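3-keto-5-aminohexanoate cleavage enzyme (Ralstonia eutropha, PDB 3C6C) probably catalyses the cleavage of 3-keto-5-aminohexanoate or a related beta-keto acid, using a metal ion bound in a TIM barrel. Local coordinates at residues M213-L218 with T225-Y230; P183-F188 with G203-V208; L26-T31 with Q284-A289; P252-A257 with T291-L296; T168-A173 with G196-E201. All coordinates share one frame; numbering follows the deposited sequence. Where two conformers were deposited one is given.

Contact 1: M213-L218 with T225-Y230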
# COMPACT_ATOMS: atom_id res chain seq x y z
N MSE A 213 -13.05 12.40 3.53
CA MSE A 213 -11.84 12.85 2.83
C MSE A 213 -12.20 13.73 1.64
O MSE A 213 -12.91 13.29 0.72
CB MSE A 213 -11.04 11.68 2.26
CG MSE A 213 -10.79 10.55 3.19
SE MSE A 213 -9.89 9.17 2.16
CE MSE A 213 -10.20 7.90 3.35
N VAL A 214 -11.72 14.96 1.70
CA VAL A 214 -11.70 15.89 0.58
C VAL A 214 -10.44 15.63 -0.24
O VAL A 214 -9.32 15.79 0.24
CB VAL A 214 -11.72 17.38 1.07
CG1 VAL A 214 -11.82 18.34 -0.14
CG2 VAL A 214 -12.90 17.61 2.06
N LEU A 215 -10.64 15.17 -1.48
CA LEU A 215 -9.51 14.79 -2.34
C LEU A 215 -9.36 15.68 -3.57
O LEU A 215 -10.30 16.00 -4.25
CB LEU A 215 -9.62 13.32 -2.78
CG LEU A 215 -9.71 12.26 -1.66
CD1 LEU A 215 -10.03 10.89 -2.24
CD2 LEU A 215 -8.40 12.23 -0.83
N GLY A 216 -8.13 16.05 -3.82
CA GLY A 216 -7.75 16.84 -4.98
C GLY A 216 -7.85 18.34 -4.84
O GLY A 216 -7.74 19.07 -5.83
N VAL A 217 -8.09 18.81 -3.63
CA VAL A 217 -8.04 20.25 -3.37
C VAL A 217 -6.59 20.62 -3.09
O VAL A 217 -5.84 19.87 -2.45
CB VAL A 217 -8.97 20.64 -2.23
CG1 VAL A 217 -8.73 22.11 -1.80
CG2 VAL A 217 -10.41 20.41 -2.65
N LEU A 218 -6.15 21.75 -3.64
CA LEU A 218 -4.79 22.23 -3.38
C LEU A 218 -4.82 23.06 -2.07
O LEU A 218 -5.71 23.90 -1.91
CB LEU A 218 -4.27 23.07 -4.55
CG LEU A 218 -4.27 22.35 -5.92
CD1 LEU A 218 -3.73 23.31 -6.98
CD2 LEU A 218 -3.44 21.08 -5.93
N THR A 225 -6.33 6.38 -5.67
CA THR A 225 -6.70 5.17 -4.92
C THR A 225 -5.77 4.96 -3.72
O THR A 225 -6.20 4.61 -2.62
CB THR A 225 -6.71 3.92 -5.86
OG1 THR A 225 -7.67 4.15 -6.91
CG2 THR A 225 -7.09 2.68 -5.09
N GLU A 226 -4.49 5.24 -3.94
CA GLU A 226 -3.46 5.04 -2.94
C GLU A 226 -3.71 5.95 -1.75
O GLU A 226 -3.53 5.56 -0.59
CB GLU A 226 -2.06 5.26 -3.55
CG GLU A 226 -1.64 4.16 -4.49
CD GLU A 226 -1.97 4.43 -5.97
OE1 GLU A 226 -2.91 5.22 -6.34
OE2 GLU A 226 -1.26 3.84 -6.82
N THR A 227 -4.15 7.17 -2.05
CA THR A 227 -4.42 8.15 -1.01
C THR A 227 -5.58 7.66 -0.17
O THR A 227 -5.54 7.69 1.05
CB THR A 227 -4.74 9.55 -1.58
OG1 THR A 227 -3.61 10.03 -2.31
CG2 THR A 227 -5.10 10.53 -0.46
N MSE A 228 -6.61 7.20 -0.87
CA MSE A 228 -7.84 6.76 -0.21
C MSE A 228 -7.59 5.56 0.71
O MSE A 228 -8.05 5.54 1.85
CB MSE A 228 -8.95 6.43 -1.23
CG MSE A 228 -10.31 6.41 -0.55
SE MSE A 228 -11.75 6.00 -1.73
CE MSE A 228 -11.60 7.46 -2.93
N ILE A 229 -6.81 4.60 0.23
CA ILE A 229 -6.51 3.37 1.02
C ILE A 229 -5.71 3.72 2.28
O ILE A 229 -5.99 3.26 3.40
CB ILE A 229 -5.70 2.32 0.19
CG1 ILE A 229 -6.61 1.68 -0.85
CG2 ILE A 229 -5.10 1.24 1.11
CD1 ILE A 229 -5.89 0.81 -1.87
N TYR A 230 -4.72 4.57 2.06
CA TYR A 230 -3.79 4.99 3.14
C TYR A 230 -4.55 5.72 4.24
O TYR A 230 -4.44 5.38 5.44
CB TYR A 230 -2.65 5.85 2.60
CG TYR A 230 -1.95 6.63 3.68
CD1 TYR A 230 -1.17 5.98 4.63
CD2 TYR A 230 -2.08 8.00 3.77
CE1 TYR A 230 -0.53 6.69 5.66
CE2 TYR A 230 -1.46 8.72 4.76
CZ TYR A 230 -0.68 8.06 5.71
OH TYR A 230 -0.06 8.78 6.68
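Met213 lays its selenium and terminal methyl across Met228, and this is where the contact is dense. Both are selenomethionines, and their side chains meet at roughly a right angle. The Met213 chain runs straight beyond CG (chi2 175°), which carries it far enough to set SE 3.9 Å from Met228 CG and CE 3.5 Å from the Met228 carbonyl O. That last approach is a methyl resting on a backbone oxygen of the helix. Leu215 fills the next place with a forked end: CD1 sits 3.8 Å from Met228 CE, while CD2 is 3.7 Å from Thr227 CG2, the leucine and threonine lying alongside and pointing opposite ways. Met228 can serve both partners because its chain bends at chi3 (-62°), swinging CE round to Leu215 while CG stays against the Met213 selenium. Strand 210-214, helix 225-232 and strand 240-244 form a beta-alpha-beta unit of the TIM barrel, and here Met213 of the first strand and Leu215 just along the chain pack on the helix that crosses over to the second. Trp241 of that second strand touches both selenomethionines. The packing thins quickly beyond Leu215. Gly216, with positive phi, turns the chain aside and is exposed to solvent, and Val217 and Leu218 run off, partly exposed, with their side chains well clear of segment 225-230. No hydrogen bond joins the two segments. Thr227 gives this contact its methyl alone, since its OG1 is engaged with Ser224 and with Tyr230 OH of the third subunit.

Contact 2: P183-F188 with G203-V208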
# COMPACT_ATOMS: atom_id res chain seq x y z
N PRO A 183 -21.29 16.21 13.65
CA PRO A 183 -20.35 16.74 12.67
C PRO A 183 -19.88 15.72 11.66
O PRO A 183 -19.65 14.54 11.98
CB PRO A 183 -19.16 17.18 13.53
CG PRO A 183 -19.17 16.21 14.69
CD PRO A 183 -20.64 15.93 14.95
N GLU A 184 -19.79 16.20 10.42
CA GLU A 184 -19.02 15.55 9.36
C GLU A 184 -17.63 16.17 9.33
O GLU A 184 -17.43 17.33 8.95
CB GLU A 184 -19.71 15.67 8.01
CG GLU A 184 -19.07 14.82 6.93
CD GLU A 184 -19.80 14.95 5.61
OE1 GLU A 184 -19.82 16.09 5.06
OE2 GLU A 184 -20.32 13.92 5.14
N LEU A 185 -16.68 15.37 9.78
CA LEU A 185 -15.30 15.82 9.96
C LEU A 185 -14.59 15.73 8.62
O LEU A 185 -14.24 14.64 8.14
CB LEU A 185 -14.56 14.96 11.00
CG LEU A 185 -15.23 14.82 12.37
CD1 LEU A 185 -14.47 13.81 13.22
CD2 LEU A 185 -15.36 16.19 13.06
N GLU A 186 -14.38 16.91 8.05
CA GLU A 186 -13.76 17.04 6.73
C GLU A 186 -12.24 17.12 6.87
O GLU A 186 -11.70 18.01 7.53
CB GLU A 186 -14.28 18.25 5.95
CG GLU A 186 -15.78 18.59 6.08
CD GLU A 186 -16.75 17.59 5.49
OE1 GLU A 186 -16.32 16.67 4.75
OE2 GLU A 186 -17.98 17.75 5.75
N VAL A 187 -11.59 16.16 6.23
CA VAL A 187 -10.13 15.97 6.33
C VAL A 187 -9.40 16.04 5.00
O VAL A 187 -9.88 15.57 3.95
CB VAL A 187 -9.81 14.63 7.08
CG1 VAL A 187 -10.48 14.61 8.49
CG2 VAL A 187 -10.19 13.37 6.22
N PHE A 188 -8.24 16.69 5.05
CA PHE A 188 -7.43 16.98 3.85
C PHE A 188 -6.06 16.32 3.89
O PHE A 188 -5.25 16.48 2.97
CB PHE A 188 -7.24 18.50 3.70
CG PHE A 188 -8.52 19.26 3.42
CD1 PHE A 188 -9.42 19.52 4.44
CD2 PHE A 188 -8.79 19.75 2.17
CE1 PHE A 188 -10.57 20.23 4.20
CE2 PHE A 188 -9.95 20.47 1.92
CZ PHE A 188 -10.82 20.71 2.94
N GLY A 203 -13.80 13.17 24.17
CA GLY A 203 -15.23 13.12 24.44
C GLY A 203 -16.03 14.18 23.73
O GLY A 203 -17.07 14.59 24.20
N LEU A 204 -15.55 14.62 22.57
CA LEU A 204 -16.16 15.74 21.87
C LEU A 204 -16.94 15.32 20.63
O LEU A 204 -17.53 16.14 19.94
CB LEU A 204 -15.11 16.79 21.50
CG LEU A 204 -14.56 17.64 22.64
CD1 LEU A 204 -13.40 18.48 22.16
CD2 LEU A 204 -15.65 18.52 23.20
N ILE A 205 -16.99 14.01 20.42
CA ILE A 205 -17.68 13.40 19.26
C ILE A 205 -18.61 12.27 19.70
O ILE A 205 -18.18 11.21 20.12
CB ILE A 205 -16.68 12.84 18.20
CG1 ILE A 205 -15.67 13.91 17.72
CG2 ILE A 205 -17.43 12.19 17.01
CD1 ILE A 205 -16.22 15.01 16.80
N ASP A 206 -19.90 12.55 19.61
CA ASP A 206 -20.94 11.60 20.00
C ASP A 206 -21.24 10.48 19.00
O ASP A 206 -21.19 10.64 17.77
CB ASP A 206 -22.24 12.33 20.28
CG ASP A 206 -22.17 13.23 21.52
OD1 ASP A 206 -21.16 13.20 22.27
OD2 ASP A 206 -23.15 13.97 21.72
N GLY A 207 -21.58 9.34 19.56
CA GLY A 207 -22.06 8.21 18.77
C GLY A 207 -21.10 7.75 17.70
O GLY A 207 -19.87 7.67 17.89
N VAL A 208 -21.69 7.47 16.54
CA VAL A 208 -20.93 7.08 15.34
C VAL A 208 -20.18 8.30 14.78
O VAL A 208 -20.81 9.25 14.33
CB VAL A 208 -21.85 6.46 14.22
CG1 VAL A 208 -21.02 6.12 12.95
CG2 VAL A 208 -22.55 5.22 14.71
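Pro183 and Ile205 have the nearest CA atoms of the two segments, 7.9 Å apart. Residues 183-187 are extended strand. Residues 203-208 have no regular structure: Gly203 ends the preceding helix with positive phi (74°) in a Schellman motif, and Gly207, again at positive phi, bends the chain a second time. No hydrogen bond passes between the segments, so the side chains make the contact, and nearly all of it runs through one methyl. Ile205 starts off beside the strand rather than facing it, but chi1 -55° followed by chi2 -73° brings CD1 round to it. There CD1 lies 3.8 Å from CG of the Pro183 ring and 4.0 Å from Leu185 CD2, with Leu185 CD1 little farther at 4.2 Å. Leucine and isoleucine meet tip to tip, whereas the proline ring is crossed at a slant. Glu184 and Glu186 alternate with these residues and point to the other face of the strand, where Glu186 OE1 is hydrogen-bonded to Gln212. Leu199 of helix 190-201 also packs on Ile205, and Phe176 on Pro183. A strand, the helix that follows and a loop leading back to the neighbouring parallel strand 210-214 make a beta-alpha-beta crossover; the loop passes by the N-terminal end of strand 182-187, at the end of the TIM barrel where its strands begin.

Contact 3: L26-T31 with Q284-A289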
# COMPACT_ATOMS: atom_id res chain seq x y z
N LEU A 26 -25.21 8.18 0.12
CA LEU A 26 -24.88 9.16 -0.94
C LEU A 26 -25.40 10.52 -0.55
O LEU A 26 -26.62 10.73 -0.30
CB LEU A 26 -25.48 8.73 -2.28
CG LEU A 26 -25.16 9.54 -3.60
CD1 LEU A 26 -25.57 8.71 -4.84
CD2 LEU A 26 -25.81 10.93 -3.66
N THR A 27 -24.44 11.43 -0.47
CA THR A 27 -24.67 12.85 -0.23
C THR A 27 -24.56 13.62 -1.54
O THR A 27 -23.64 13.42 -2.35
CB THR A 27 -23.68 13.43 0.78
OG1 THR A 27 -23.80 12.74 2.00
CG2 THR A 27 -23.92 14.96 1.03
N CYS A 28 -25.55 14.47 -1.77
CA CYS A 28 -25.51 15.43 -2.87
C CYS A 28 -25.27 16.83 -2.38
O CYS A 28 -26.07 17.37 -1.61
CB CYS A 28 -26.76 15.38 -3.71
SG CYS A 28 -26.64 16.30 -5.26
N ALA A 29 -24.11 17.34 -2.78
CA ALA A 29 -23.64 18.69 -2.46
C ALA A 29 -24.14 19.59 -3.57
O ALA A 29 -23.58 19.65 -4.65
CB ALA A 29 -22.10 18.74 -2.37
N VAL A 30 -25.26 20.27 -3.30
CA VAL A 30 -26.10 20.81 -4.36
C VAL A 30 -25.62 22.12 -5.02
O VAL A 30 -26.00 22.42 -6.16
CB VAL A 30 -27.59 20.96 -3.94
CG1 VAL A 30 -28.21 19.57 -3.70
CG2 VAL A 30 -27.73 21.87 -2.73
N THR A 31 -24.79 22.92 -4.33
CA THR A 31 -24.38 24.20 -4.95
C THR A 31 -22.99 24.72 -4.56
O THR A 31 -22.25 25.23 -5.38
CB THR A 31 -25.49 25.31 -4.75
OG1 THR A 31 -25.20 26.41 -5.62
CG2 THR A 31 -25.61 25.79 -3.28
N GLN A 284 -29.05 14.41 -12.15
CA GLN A 284 -28.35 13.57 -13.13
C GLN A 284 -27.10 12.95 -12.51
O GLN A 284 -26.75 11.80 -12.75
CB GLN A 284 -28.00 14.39 -14.37
CG GLN A 284 -29.21 14.67 -15.19
CD GLN A 284 -29.00 15.74 -16.24
OE1 GLN A 284 -27.99 16.42 -16.27
NE2 GLN A 284 -30.02 15.92 -17.08
N LEU A 285 -26.42 13.73 -11.70
CA LEU A 285 -25.18 13.27 -11.03
C LEU A 285 -25.50 12.17 -10.04
O LEU A 285 -24.80 11.16 -9.96
CB LEU A 285 -24.44 14.44 -10.37
CG LEU A 285 -23.86 15.51 -11.29
CD1 LEU A 285 -23.24 16.65 -10.45
CD2 LEU A 285 -22.85 14.92 -12.34
N VAL A 286 -26.58 12.36 -9.28
CA VAL A 286 -27.05 11.35 -8.34
C VAL A 286 -27.43 10.08 -9.08
O VAL A 286 -27.11 8.97 -8.67
CB VAL A 286 -28.25 11.86 -7.47
CG1 VAL A 286 -28.84 10.71 -6.65
CG2 VAL A 286 -27.82 13.02 -6.50
N GLU A 287 -28.13 10.24 -10.20
CA GLU A 287 -28.61 9.08 -10.98
C GLU A 287 -27.44 8.26 -11.49
O GLU A 287 -27.42 7.02 -11.41
CB GLU A 287 -29.47 9.54 -12.14
CG GLU A 287 -29.90 8.43 -13.06
CD GLU A 287 -30.72 8.95 -14.25
OE1 GLU A 287 -30.59 10.16 -14.59
OE2 GLU A 287 -31.48 8.14 -14.84
N ARG A 288 -26.41 8.96 -11.93
CA ARG A 288 -25.22 8.29 -12.49
C ARG A 288 -24.50 7.48 -11.42
O ARG A 288 -24.12 6.33 -11.64
CB ARG A 288 -24.26 9.31 -13.15
CG ARG A 288 -22.89 8.75 -13.55
CD ARG A 288 -22.25 9.59 -14.68
NE ARG A 288 -23.19 9.60 -15.80
CZ ARG A 288 -23.00 10.20 -16.96
NH1 ARG A 288 -21.92 10.91 -17.20
NH2 ARG A 288 -23.94 10.10 -17.89
N ALA A 289 -24.34 8.09 -10.26
CA ALA A 289 -23.63 7.47 -9.12
C ALA A 289 -24.40 6.23 -8.63
O ALA A 289 -23.86 5.15 -8.37
CB ALA A 289 -23.42 8.51 -7.98
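Val286 is the first residue of helix segment 284-289 to bear directly on strand segment 26-31, and its CA lies 7.0 Å from that of Cys28. One of its methyls does the work. CG2, placed anti to the carbonyl carbon while CG1 takes the position anti to the nitrogen (chi1 172°), drops onto Cys28, 3.7 Å from SG and 3.8 Å from CB. The same methyl is also 4.1 Å from CD2 of Leu26, two residues back along the strand, so it sits over the step between two side chains on one face of the sheet. Glu287 and Arg288 turn elsewhere, Glu287 into solvent and Arg288, in the conformer modelled here, onto His295 of the second subunit. One turn on from Val286 comes Ala289, whose small CB meets the other branch of Leu26, CD1, at 3.8 Å. Leu26 thus spreads its two methyls along the helix, one to Val286 and one to Ala289. Everything in the contact is apolar and buried; no hydrogen bond crosses it. The axes of segments 26-29 and 284-289 approach to 9.6 Å and are almost antiparallel, at 157°, as in a beta/alpha barrel, where outer helices return against the strands. Here helix 282-295 lies on the outside of strand 23-29, a strand paired with both 64-70 and 264-266. Helix 47-60 flanks one side, its Ala57 on Cys28 and its Ala60 on Val286. Ala289 meanwhile packs on Val266 of strand 264-266 and on Met254 of helix 250-260.

Contact 4: P252-A257 with T291-L296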
# COMPACT_ATOMS: atom_id res chain seq x y z
N PRO A 252 -14.87 8.85 -10.62
CA PRO A 252 -13.84 7.89 -10.18
C PRO A 252 -13.72 7.78 -8.66
O PRO A 252 -13.65 6.68 -8.10
CB PRO A 252 -12.55 8.46 -10.81
CG PRO A 252 -13.07 9.10 -12.06
CD PRO A 252 -14.31 9.80 -11.59
N MSE A 253 -13.73 8.91 -7.96
CA MSE A 253 -13.56 8.84 -6.51
C MSE A 253 -14.79 8.26 -5.82
O MSE A 253 -14.69 7.56 -4.82
CB MSE A 253 -13.17 10.18 -5.90
CG MSE A 253 -11.72 10.61 -6.21
SE MSE A 253 -10.27 9.37 -5.82
CE MSE A 253 -10.13 8.42 -7.35
N MSE A 254 -15.96 8.53 -6.39
CA MSE A 254 -17.21 7.93 -5.90
C MSE A 254 -17.15 6.39 -5.98
O MSE A 254 -17.42 5.67 -5.01
CB MSE A 254 -18.41 8.47 -6.71
CG MSE A 254 -19.81 7.90 -6.35
SE MSE A 254 -20.20 6.23 -7.21
CE MSE A 254 -19.91 6.70 -9.06
N ALA A 255 -16.76 5.90 -7.15
CA ALA A 255 -16.72 4.45 -7.36
C ALA A 255 -15.67 3.82 -6.44
O ALA A 255 -15.86 2.74 -5.85
CB ALA A 255 -16.45 4.08 -8.87
N GLN A 256 -14.56 4.52 -6.30
CA GLN A 256 -13.41 4.01 -5.52
C GLN A 256 -13.77 3.92 -4.04
O GLN A 256 -13.47 2.93 -3.37
CB GLN A 256 -12.14 4.87 -5.71
CG GLN A 256 -10.94 4.26 -5.01
CD GLN A 256 -10.63 2.90 -5.55
OE1 GLN A 256 -9.93 2.78 -6.56
NE2 GLN A 256 -11.18 1.85 -4.92
N ALA A 257 -14.49 4.93 -3.56
CA ALA A 257 -14.98 4.91 -2.17
C ALA A 257 -15.96 3.75 -1.97
O ALA A 257 -15.83 3.00 -1.01
CB ALA A 257 -15.62 6.25 -1.76
N THR A 291 -26.54 4.40 -10.35
CA THR A 291 -26.42 3.36 -11.36
C THR A 291 -25.12 2.55 -11.21
O THR A 291 -25.12 1.32 -11.23
CB THR A 291 -26.55 3.94 -12.78
OG1 THR A 291 -27.88 4.45 -12.95
CG2 THR A 291 -26.26 2.87 -13.85
N VAL A 292 -24.02 3.26 -11.01
CA VAL A 292 -22.73 2.63 -10.78
C VAL A 292 -22.77 1.73 -9.54
O VAL A 292 -22.40 0.55 -9.57
CB VAL A 292 -21.56 3.65 -10.73
CG1 VAL A 292 -20.28 2.93 -10.21
CG2 VAL A 292 -21.32 4.31 -12.13
N ILE A 293 -23.25 2.29 -8.44
CA ILE A 293 -23.33 1.56 -7.14
C ILE A 293 -24.15 0.27 -7.26
O ILE A 293 -23.77 -0.80 -6.80
CB ILE A 293 -23.86 2.53 -6.01
CG1 ILE A 293 -22.79 3.60 -5.71
CG2 ILE A 293 -24.26 1.77 -4.72
CD1 ILE A 293 -23.34 4.80 -4.91
N GLU A 294 -25.28 0.39 -7.95
CA GLU A 294 -26.16 -0.76 -8.18
C GLU A 294 -25.49 -1.80 -9.08
O GLU A 294 -25.54 -3.02 -8.82
CB GLU A 294 -27.50 -0.29 -8.73
CG GLU A 294 -28.31 0.52 -7.68
CD GLU A 294 -29.59 1.11 -8.20
OE1 GLU A 294 -29.84 1.08 -9.42
OE2 GLU A 294 -30.35 1.66 -7.36
N HIS A 295 -24.84 -1.33 -10.14
CA HIS A 295 -24.17 -2.22 -11.10
C HIS A 295 -23.03 -2.99 -10.39
O HIS A 295 -22.64 -4.10 -10.79
CB HIS A 295 -23.65 -1.46 -12.34
CG HIS A 295 -24.71 -1.14 -13.35
ND1 HIS A 295 -26.06 -1.30 -13.09
CD2 HIS A 295 -24.63 -0.70 -14.63
CE1 HIS A 295 -26.75 -0.95 -14.17
NE2 HIS A 295 -25.91 -0.59 -15.11
N LEU A 296 -22.49 -2.40 -9.32
CA LEU A 296 -21.38 -3.03 -8.56
C LEU A 296 -21.88 -3.97 -7.46
O LEU A 296 -21.10 -4.51 -6.68
CB LEU A 296 -20.41 -2.02 -7.95
CG LEU A 296 -19.70 -1.14 -8.97
CD1 LEU A 296 -18.81 -0.15 -8.25
CD2 LEU A 296 -18.93 -1.99 -9.98
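Met254 reaches from helix 250-260 to two neighbours on helix 282-295, Val292 and Ile293, and these apolar contacts make up most of the interface. Met254, a selenomethionine, uses two different atoms. Its methyl CE nests on the isopropyl group of Val292, 3.8 Å from CB, with CG1 at 4.0 Å and CG2 at 4.1 Å, so it is fitted to the whole branch point. Its selenium lies against the shank of Ile293, 4.0 Å from CG1. The chain leaves the backbone with CG anti to N (chi1 178°), then bends twice, at chi2 and chi3, which turns CE away from Ile293 and onto the valine. Ala255 adds a looser touch, its CB 4.2 Å from Val292 CG1. The segment axes approach to 10.3 Å, inclined at 32° in roughly the same direction, as successive outer helices of a TIM barrel do; Val264 of strand 264-266, which lies between these helices in the chain, touches both Met254 and Ile293.

Polar interactions lie off to the sides. Gln256 bonds to Thr225 and to Gln256 of the second subunit, and Glu294 forms a salt bridge with Arg290 in its own helix. Packing between subunits repeats the same residues in exchange: Ala255 meets Leu296 of the second subunit, and Val292 meets its His295. With no hydrogen bond or charge pair across the two segments, their contact rests on hydrophobic burial and van der Waals fit, the polar bonds lying elsewhere: to helix 225-232, to the second subunit and within helix 282-295.

Contact 5: T168-A173 with G196-E201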
# COMPACT_ATOMS: atom_id res chain seq x y z
N THR A 168 -10.57 26.42 18.47
CA THR A 168 -11.86 26.70 17.82
C THR A 168 -12.61 25.44 17.43
O THR A 168 -13.82 25.35 17.58
CB THR A 168 -11.69 27.66 16.63
OG1 THR A 168 -11.40 28.95 17.18
CG2 THR A 168 -12.96 27.73 15.75
N LEU A 169 -11.88 24.44 16.95
CA LEU A 169 -12.49 23.18 16.53
C LEU A 169 -13.08 22.43 17.73
O LEU A 169 -14.17 21.83 17.66
CB LEU A 169 -11.49 22.30 15.77
CG LEU A 169 -11.09 22.81 14.38
CD1 LEU A 169 -9.95 21.94 13.82
CD2 LEU A 169 -12.29 22.88 13.43
N ARG A 170 -12.36 22.49 18.85
CA ARG A 170 -12.85 21.86 20.07
C ARG A 170 -14.16 22.53 20.52
O ARG A 170 -15.10 21.86 20.94
CB ARG A 170 -11.81 21.91 21.20
CG ARG A 170 -10.71 20.93 21.00
CD ARG A 170 -9.61 21.16 21.99
NE ARG A 170 -8.70 20.01 22.02
CZ ARG A 170 -7.43 20.06 21.62
NH1 ARG A 170 -6.89 21.21 21.22
NH2 ARG A 170 -6.70 18.96 21.67
N ALA A 171 -14.19 23.85 20.43
CA ALA A 171 -15.36 24.62 20.88
C ALA A 171 -16.57 24.34 19.98
O ALA A 171 -17.72 24.18 20.47
CB ALA A 171 -15.05 26.11 20.94
N MSE A 172 -16.30 24.24 18.68
CA MSE A 172 -17.32 23.94 17.65
C MSE A 172 -17.93 22.57 17.89
O MSE A 172 -19.14 22.38 17.87
CB MSE A 172 -16.70 23.92 16.25
CG MSE A 172 -16.22 25.27 15.71
SE MSE A 172 -17.67 26.53 15.44
CE MSE A 172 -18.36 25.86 13.76
N ALA A 173 -17.04 21.62 18.10
CA ALA A 173 -17.43 20.23 18.33
C ALA A 173 -18.38 20.18 19.52
O ALA A 173 -19.43 19.53 19.49
CB ALA A 173 -16.20 19.31 18.57
N GLY A 196 -8.98 14.52 14.32
CA GLY A 196 -10.36 14.01 14.45
C GLY A 196 -10.42 12.93 15.53
O GLY A 196 -11.33 12.88 16.36
N LYS A 197 -9.42 12.07 15.53
CA LYS A 197 -9.33 10.97 16.50
C LYS A 197 -9.11 11.52 17.90
O LYS A 197 -9.61 10.99 18.89
CB LYS A 197 -8.26 9.96 16.11
CG LYS A 197 -8.73 9.15 14.91
CD LYS A 197 -8.01 7.85 14.74
CE LYS A 197 -6.58 8.05 14.39
NZ LYS A 197 -5.96 6.72 13.91
N GLN A 198 -8.41 12.64 17.96
CA GLN A 198 -8.16 13.34 19.26
C GLN A 198 -9.46 13.92 19.82
O GLN A 198 -9.73 13.85 21.02
CB GLN A 198 -7.14 14.47 19.11
CG GLN A 198 -6.86 15.18 20.43
CD GLN A 198 -6.12 14.31 21.42
OE1 GLN A 198 -5.40 13.40 21.05
NE2 GLN A 198 -6.28 14.62 22.72
N LEU A 199 -10.27 14.48 18.93
CA LEU A 199 -11.59 15.00 19.32
C LEU A 199 -12.43 13.88 19.94
O LEU A 199 -13.12 14.07 20.95
CB LEU A 199 -12.32 15.61 18.11
CG LEU A 199 -11.76 16.94 17.60
CD1 LEU A 199 -12.41 17.39 16.27
CD2 LEU A 199 -11.93 18.01 18.66
N ILE A 200 -12.29 12.69 19.38
CA ILE A 200 -13.10 11.53 19.79
C ILE A 200 -12.61 11.15 21.18
O ILE A 200 -13.38 10.91 22.11
CB ILE A 200 -12.93 10.31 18.84
CG1 ILE A 200 -13.64 10.56 17.50
CG2 ILE A 200 -13.51 9.06 19.49
CD1 ILE A 200 -13.28 9.57 16.37
N GLU A 201 -11.29 11.13 21.29
CA GLU A 201 -10.59 10.83 22.56
C GLU A 201 -11.09 11.67 23.71
O GLU A 201 -11.30 11.21 24.84
CB GLU A 201 -9.10 11.16 22.42
CG GLU A 201 -8.21 9.97 22.49
CD GLU A 201 -8.02 9.52 23.92
OE1 GLU A 201 -7.33 10.24 24.69
OE2 GLU A 201 -8.55 8.44 24.27
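Arg170 and Leu199 meet between two consecutive outer helices of the TIM barrel, 166-179 and 190-201, which precede and follow strand 182-187. The axes of the two helix segments come within 11.2 Å and are inclined at 52°, with the CA atoms of Arg170 and Leu199 the nearest pair. Leu199 offers one methyl: CD2 is 3.9 Å from CG of Arg170 and, more loosely, 4.5 Å from CB of Ala173, one turn farther along the first helix. The aliphatic part of the arginine therefore acts as a wall for the leucine, while its charged end travels on. The Arg170 chain is extended from CG to NE and carries the guanidinium past Leu199 to the partly exposed side, where Gln198 lies. There Arg170 NH2 touches the aliphatic CG of Gln198; the Gln198 chain bends at chi2, and the amide and guanidinium planes stand 72° apart. The polar ends share a partner instead: Glu202 OE2, just past the second helix segment, takes a salt bridge from Arg170 NH2 and a hydrogen bond from Gln198 NE2. Arg170 NH1 forms a further salt bridge with Glu159 of the third subunit, so this arginine links two helices to a neighbouring chain. Between the two segments its NH2 comes no closer to Gln198 than 4.0 Å, at CG.

From the N terminus, contact 3 opens first, on strand 23-29, and does not close until helix 282-295, so its long loop encloses contacts 5, 2 and 1. Contact 5 opens on helix 166-179 and contact 2 on strand 182-187; contact 5 closes at 196-201 before contact 2 closes at 203-208, so the two cross, and their atoms touch. Contact 1 follows in series, a short loop on strand 210-214, which neighbours strand 182-187. Contact 4 then opens on helix 250-260, beside contact 1, and crosses contact 3 by closing later on helix 282-295. Contact 3 ties the first strand to that helix, contact 4 joins it to 250-260.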